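Local coordinates for DUF4442 domain-containing protein (Pseudomonas aeruginosa, PDB 1YOC) that is of unknown function but belongs to the hotdog-fold clan and resembles PaaI-type thioesterases, so it may act on an acyl thioester, at residues 72-77 with 124-129; 46-49 with 53-56; 68-73 with 134-139. All blocks are in the same frame, centred on the assembly; numbering follows the deposited sequence.

Contact 1 of 3, residues 72-77 with 124-129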
# COMPACT_ATOMS: atom_id res chain seq x y z
N LEU B 72 4.84 -6.87 4.61
CA LEU B 72 4.83 -7.95 5.60
C LEU B 72 6.11 -8.79 5.47
O LEU B 72 6.76 -9.11 6.45
CB LEU B 72 3.60 -8.83 5.41
CG LEU B 72 3.53 -10.06 6.34
CD1 LEU B 72 3.44 -9.68 7.81
CD2 LEU B 72 2.29 -10.87 5.90
N ALA B 73 6.46 -9.14 4.24
CA ALA B 73 7.67 -9.95 4.04
C ALA B 73 8.94 -9.18 4.40
O ALA B 73 9.80 -9.69 5.12
CB ALA B 73 7.75 -10.43 2.60
N ALA B 74 9.05 -7.95 3.91
CA ALA B 74 10.27 -7.19 4.14
C ALA B 74 10.47 -6.82 5.57
O ALA B 74 11.57 -6.94 6.10
CB ALA B 74 10.30 -5.93 3.28
N GLY B 75 9.39 -6.36 6.20
CA GLY B 75 9.48 -5.94 7.57
C GLY B 75 9.76 -7.10 8.51
O GLY B 75 10.60 -6.97 9.41
N THR B 76 9.05 -8.21 8.33
CA THR B 76 9.27 -9.35 9.20
C THR B 76 10.70 -9.90 8.99
O THR B 76 11.42 -10.22 9.96
CB THR B 76 8.23 -10.44 8.96
OG1 THR B 76 6.92 -9.88 9.20
CG2 THR B 76 8.40 -11.58 10.01
N MET B 77 11.14 -10.00 7.74
CA MET B 77 12.53 -10.46 7.53
C MET B 77 13.54 -9.51 8.23
O MET B 77 14.51 -9.96 8.83
CB MET B 77 12.87 -10.51 6.03
CG MET B 77 14.34 -10.92 5.79
SD MET B 77 14.69 -11.27 4.05
CE MET B 77 14.46 -9.59 3.39
N VAL B 124 15.55 -3.47 1.11
CA VAL B 124 15.06 -4.83 1.00
C VAL B 124 14.22 -5.06 -0.27
O VAL B 124 13.22 -4.37 -0.52
CB VAL B 124 14.19 -5.16 2.20
CG1 VAL B 124 13.71 -6.60 2.10
CG2 VAL B 124 14.98 -4.87 3.48
N PRO B 125 14.61 -6.04 -1.10
CA PRO B 125 13.87 -6.31 -2.33
C PRO B 125 12.74 -7.33 -2.13
O PRO B 125 12.83 -8.25 -1.30
CB PRO B 125 14.95 -6.89 -3.27
CG PRO B 125 15.76 -7.74 -2.30
CD PRO B 125 15.86 -6.82 -1.03
N VAL B 126 11.68 -7.15 -2.90
CA VAL B 126 10.56 -8.09 -2.86
C VAL B 126 10.04 -8.25 -4.29
O VAL B 126 9.93 -7.28 -5.05
CB VAL B 126 9.36 -7.55 -2.02
CG1 VAL B 126 8.24 -8.59 -2.02
CG2 VAL B 126 9.79 -7.25 -0.55
N VAL B 127 9.74 -9.49 -4.67
CA VAL B 127 9.11 -9.72 -5.96
C VAL B 127 7.83 -10.53 -5.68
O VAL B 127 7.85 -11.46 -4.87
CB VAL B 127 10.03 -10.50 -6.93
CG1 VAL B 127 9.32 -10.73 -8.27
CG2 VAL B 127 11.30 -9.64 -7.19
N ALA B 128 6.72 -10.13 -6.29
CA ALA B 128 5.48 -10.88 -6.09
C ALA B 128 5.16 -11.57 -7.40
O ALA B 128 5.38 -11.02 -8.48
CB ALA B 128 4.29 -9.96 -5.65
N TYR B 129 4.65 -12.79 -7.25
CA TYR B 129 4.29 -13.68 -8.34
C TYR B 129 2.86 -14.18 -8.27
O TYR B 129 2.26 -14.30 -7.18
CB TYR B 129 5.14 -14.96 -8.26
CG TYR B 129 6.63 -14.77 -8.28
CD1 TYR B 129 7.35 -14.87 -9.47
CD2 TYR B 129 7.33 -14.46 -7.09
CE1 TYR B 129 8.73 -14.66 -9.51
CE2 TYR B 129 8.73 -14.25 -7.12
CZ TYR B 129 9.42 -14.36 -8.33
OH TYR B 129 10.80 -14.18 -8.38
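V124 packs against two residues of helix 72-77 mainly through its CG1 methyl. A74 CB lies 3.7 Å from V124 CG1, and M77 CE comes within 3.3 Å of V124 CG1, tighter than a usual methyl-methyl contact. The next valine on the same side of the strand, V126, extends the patch: its CG2 sits 4.1 Å from A74 CB, so the alanine methyl touches one branch of each valine. M77 gets there by an extended chain that turns only at its end. With chi1 and chi2 both near 180°, SD is carried away from the M77 backbone, and the bend at chi3 (66°) drops CE beside V124, the two side chains sliding past each other in opposite directions. Behind this shell, the helix and strand segments run roughly antiparallel, 145° between their directions, with axes 8.6 Å apart at closest. On a flank of the helix that does not touch the strand, T76 OG1 donates to L72 O at 2.9 Å, a carbonyl that also accepts from T76 N. I140 and M142 of strand 133-146 adjoin A74, while A109 and W116 adjoin M77. Only carbon atoms meet across the interface, SD merely carrying CE there, so this part of the hotdog core rests on apolar burial between helix and sheet and is locally tight at the M77 methyl.

Contact 2 of 3, residues 46-49 with 53-56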
# COMPACT_ATOMS: atom_id res chain seq x y z
N VAL B 46 5.78 -15.03 1.67
CA VAL B 46 4.39 -14.97 2.12
C VAL B 46 3.44 -15.21 0.95
O VAL B 46 3.79 -14.99 -0.24
CB VAL B 46 4.01 -13.57 2.73
CG1 VAL B 46 4.98 -13.16 3.85
CG2 VAL B 46 4.00 -12.54 1.68
N THR B 47 2.25 -15.68 1.26
CA THR B 47 1.26 -15.89 0.21
C THR B 47 -0.04 -15.25 0.69
O THR B 47 -0.21 -15.07 1.88
CB THR B 47 0.95 -17.40 -0.02
OG1 THR B 47 0.50 -17.98 1.22
CG2 THR B 47 2.20 -18.16 -0.49
N PHE B 48 -0.92 -14.84 -0.23
CA PHE B 48 -2.24 -14.41 0.21
C PHE B 48 -3.21 -14.78 -0.94
O PHE B 48 -2.84 -14.78 -2.12
CB PHE B 48 -2.32 -12.92 0.64
CG PHE B 48 -2.23 -11.91 -0.48
CD1 PHE B 48 -3.38 -11.46 -1.11
CD2 PHE B 48 -0.98 -11.35 -0.83
CE1 PHE B 48 -3.31 -10.40 -2.09
CE2 PHE B 48 -0.88 -10.32 -1.78
CZ PHE B 48 -2.03 -9.84 -2.41
N PRO B 49 -4.45 -15.11 -0.59
CA PRO B 49 -5.39 -15.50 -1.66
C PRO B 49 -6.11 -14.40 -2.42
O PRO B 49 -6.44 -13.34 -1.89
CB PRO B 49 -6.39 -16.39 -0.93
CG PRO B 49 -6.53 -15.65 0.41
CD PRO B 49 -5.05 -15.27 0.74
N GLU B 53 -12.46 -9.15 -1.65
CA GLU B 53 -11.95 -8.14 -0.74
C GLU B 53 -10.61 -7.50 -1.12
O GLU B 53 -10.32 -6.36 -0.67
CB GLU B 53 -11.86 -8.72 0.70
CG GLU B 53 -13.23 -9.02 1.36
CD GLU B 53 -13.75 -10.45 1.13
OE1 GLU B 53 -13.29 -11.15 0.21
OE2 GLU B 53 -14.64 -10.87 1.88
N VAL B 54 -9.80 -8.18 -1.91
CA VAL B 54 -8.49 -7.59 -2.30
C VAL B 54 -8.43 -7.18 -3.78
O VAL B 54 -7.36 -6.97 -4.33
CB VAL B 54 -7.30 -8.58 -1.98
CG1 VAL B 54 -7.17 -8.73 -0.47
CG2 VAL B 54 -7.53 -9.97 -2.61
N LEU B 55 -9.59 -7.01 -4.41
CA LEU B 55 -9.58 -6.64 -5.83
C LEU B 55 -9.62 -5.13 -6.07
O LEU B 55 -9.98 -4.35 -5.17
CB LEU B 55 -10.79 -7.28 -6.56
CG LEU B 55 -10.86 -8.81 -6.37
CD1 LEU B 55 -12.04 -9.38 -7.15
CD2 LEU B 55 -9.53 -9.45 -6.83
N ASN B 56 -9.24 -4.76 -7.29
CA ASN B 56 -9.30 -3.39 -7.80
C ASN B 56 -10.49 -3.36 -8.76
O ASN B 56 -11.27 -4.33 -8.84
CB ASN B 56 -8.04 -3.00 -8.58
CG ASN B 56 -7.73 -3.97 -9.73
OD1 ASN B 56 -8.62 -4.62 -10.29
ND2 ASN B 56 -6.44 -4.08 -10.05
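P49 and V54 stand closest in backbone terms, their CA atoms 8.5 Å apart, as the chain leaves strand 43-48 and comes back on itself. F48 is still extended, and P49 carries on in a similar extended conformation beyond the strand end. V54, by contrast, is turned (phi/psi -109/19°) and follows a residue of 3-10 conformation, E53. The return leg faces the strand end with one side chain rather than pairing with it. V54 CG2 does the touching: it lies 3.6 Å from P49 O, a van der Waals contact with a carbonyl, and 4.3 Å from F48 CE1. The valine methyl meets the phenyl ring at its edge, near the ring plane. V54 CG2 can serve both partners because chi1 (-67°, to CG1) leaves it between the backbone N and the carbonyl carbon of its own residue, while CG1 stands anti to the carbonyl carbon, a little farther from the ring. V54 also packs on Y28 of the second subunit, and its backbone bonds to H62, just ahead of helix 63-81. Around this small buried joint, F48 pairs through its backbone with V105 of strand 105-110 and lays its side chain against A65, L66 and A69 of helix 63-81.

Contact 3 of 3, residues 68-73 with 134-139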
# COMPACT_ATOMS: atom_id res chain seq x y z
N ASN B 68 1.01 -4.44 0.50
CA ASN B 68 0.86 -4.94 1.87
C ASN B 68 1.63 -6.25 2.09
O ASN B 68 2.27 -6.45 3.15
CB ASN B 68 -0.63 -5.14 2.17
CG ASN B 68 -0.99 -4.82 3.64
OD1 ASN B 68 -2.14 -5.02 4.05
ND2 ASN B 68 -0.02 -4.31 4.43
N ALA B 69 1.58 -7.15 1.11
CA ALA B 69 2.30 -8.41 1.22
C ALA B 69 3.81 -8.12 1.27
O ALA B 69 4.57 -8.76 2.01
CB ALA B 69 2.00 -9.33 -0.03
N ALA B 70 4.25 -7.15 0.47
CA ALA B 70 5.69 -6.80 0.41
C ALA B 70 6.14 -6.24 1.74
O ALA B 70 7.21 -6.60 2.26
CB ALA B 70 5.93 -5.77 -0.71
N GLU B 71 5.32 -5.37 2.32
CA GLU B 71 5.65 -4.79 3.61
C GLU B 71 5.75 -5.90 4.68
O GLU B 71 6.62 -5.86 5.55
CB GLU B 71 4.54 -3.82 4.01
CG GLU B 71 4.71 -3.27 5.37
CD GLU B 71 5.53 -2.01 5.38
OE1 GLU B 71 6.42 -1.82 4.49
OE2 GLU B 71 5.26 -1.21 6.33
N LEU B 72 4.84 -6.87 4.61
CA LEU B 72 4.83 -7.95 5.60
C LEU B 72 6.11 -8.79 5.47
O LEU B 72 6.76 -9.11 6.45
CB LEU B 72 3.60 -8.83 5.41
CG LEU B 72 3.53 -10.06 6.34
CD1 LEU B 72 3.44 -9.68 7.81
CD2 LEU B 72 2.29 -10.87 5.90
N ALA B 73 6.46 -9.14 4.24
CA ALA B 73 7.67 -9.95 4.04
C ALA B 73 8.94 -9.18 4.40
O ALA B 73 9.80 -9.69 5.12
CB ALA B 73 7.75 -10.43 2.60
N PRO B 134 6.34 -13.21 -12.39
CA PRO B 134 6.46 -11.93 -11.67
C PRO B 134 5.43 -10.91 -12.14
O PRO B 134 5.24 -10.69 -13.34
CB PRO B 134 7.90 -11.51 -11.95
CG PRO B 134 8.16 -12.08 -13.31
CD PRO B 134 7.46 -13.40 -13.33
N VAL B 135 4.75 -10.29 -11.18
CA VAL B 135 3.71 -9.33 -11.50
C VAL B 135 3.95 -7.98 -10.79
O VAL B 135 3.29 -6.99 -11.10
CB VAL B 135 2.31 -9.84 -11.05
CG1 VAL B 135 1.96 -11.17 -11.73
CG2 VAL B 135 2.24 -9.96 -9.52
N PHE B 136 4.92 -7.94 -9.88
CA PHE B 136 5.15 -6.76 -9.04
C PHE B 136 6.53 -6.82 -8.39
O PHE B 136 7.00 -7.91 -8.03
CB PHE B 136 4.08 -6.77 -7.95
CG PHE B 136 4.34 -5.83 -6.78
CD1 PHE B 136 3.79 -4.54 -6.76
CD2 PHE B 136 5.02 -6.29 -5.65
CE1 PHE B 136 3.92 -3.72 -5.61
CE2 PHE B 136 5.16 -5.48 -4.50
CZ PHE B 136 4.59 -4.19 -4.49
N ARG B 137 7.16 -5.65 -8.24
CA ARG B 137 8.47 -5.56 -7.56
C ARG B 137 8.43 -4.37 -6.61
O ARG B 137 7.82 -3.36 -6.92
CB ARG B 137 9.64 -5.26 -8.51
CG ARG B 137 10.03 -6.28 -9.53
CD ARG B 137 11.40 -5.83 -10.19
NE ARG B 137 11.28 -4.58 -10.94
CZ ARG B 137 11.00 -4.51 -12.25
NH1 ARG B 137 10.82 -5.61 -12.97
NH2 ARG B 137 10.84 -3.33 -12.83
N ALA B 138 9.13 -4.49 -5.49
CA ALA B 138 9.26 -3.39 -4.55
C ALA B 138 10.66 -3.41 -3.94
O ALA B 138 11.35 -4.45 -3.92
CB ALA B 138 8.25 -3.51 -3.43
N GLU B 139 11.07 -2.24 -3.45
CA GLU B 139 12.30 -2.10 -2.69
C GLU B 139 11.85 -1.25 -1.50
O GLU B 139 11.31 -0.18 -1.69
CB GLU B 139 13.37 -1.38 -3.51
CG GLU B 139 14.12 -2.34 -4.44
CD GLU B 139 15.07 -1.61 -5.39
OE1 GLU B 139 15.33 -0.39 -5.17
OE2 GLU B 139 15.55 -2.26 -6.34
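The phenyl ring of F136 presents its edge to A70: CE2 lies 3.9 Å from A70 CB, with the methyl near the ring plane. V95 and Y97 of strand 86-97 and A128 of strand 120-130 also touch the F136 side chain, so it fills the layer between sheet and helix. This is the hotdog fold, in which an antiparallel sheet wraps one long central helix, here 63-81. The ring reaches the helix because CG stands opposite the backbone N (chi1 166°), while chi2 (94°) turns the ring roughly perpendicular to the bond plane that carries it. The backbone under it is a classic beta bulge: V135 and F136 both face A128 of the neighbouring strand. Two residues on, A138 points the same way as F136 and brings a second small group to the same alanine, so A70 meets the strand at two places, its methyl contacting an aromatic edge and a methyl. The outer side of the strand is polar instead: R137 makes a salt bridge to E96 and bonds a glycerol, probably from the crystallisation liquor. On the inner side, A70 CB and A138 CB stand 4.2 Å apart, where the backbones come nearest, 7.0 Å between the CA atoms of A70 and A138.

In the fold
From the N terminus, contact 2 closes first and closes the shortest loop, only three residues lying between its segments, in the stretch from strand 43-48 to helix 63-81. Contacts 1 and 3 then both begin on that helix, sharing L72 and A73. Contact 3 starts earlier and ends later, so the long loop it closes encloses that of contact 1. Their centres lie about 5 Å apart, and the two strands they use, 120-130 and 133-146, are neighbours in the sheet. V46 packs on L72 and A73, tying contact 2 to the same helix. Together they join one helix to both halves of the antiparallel sheet.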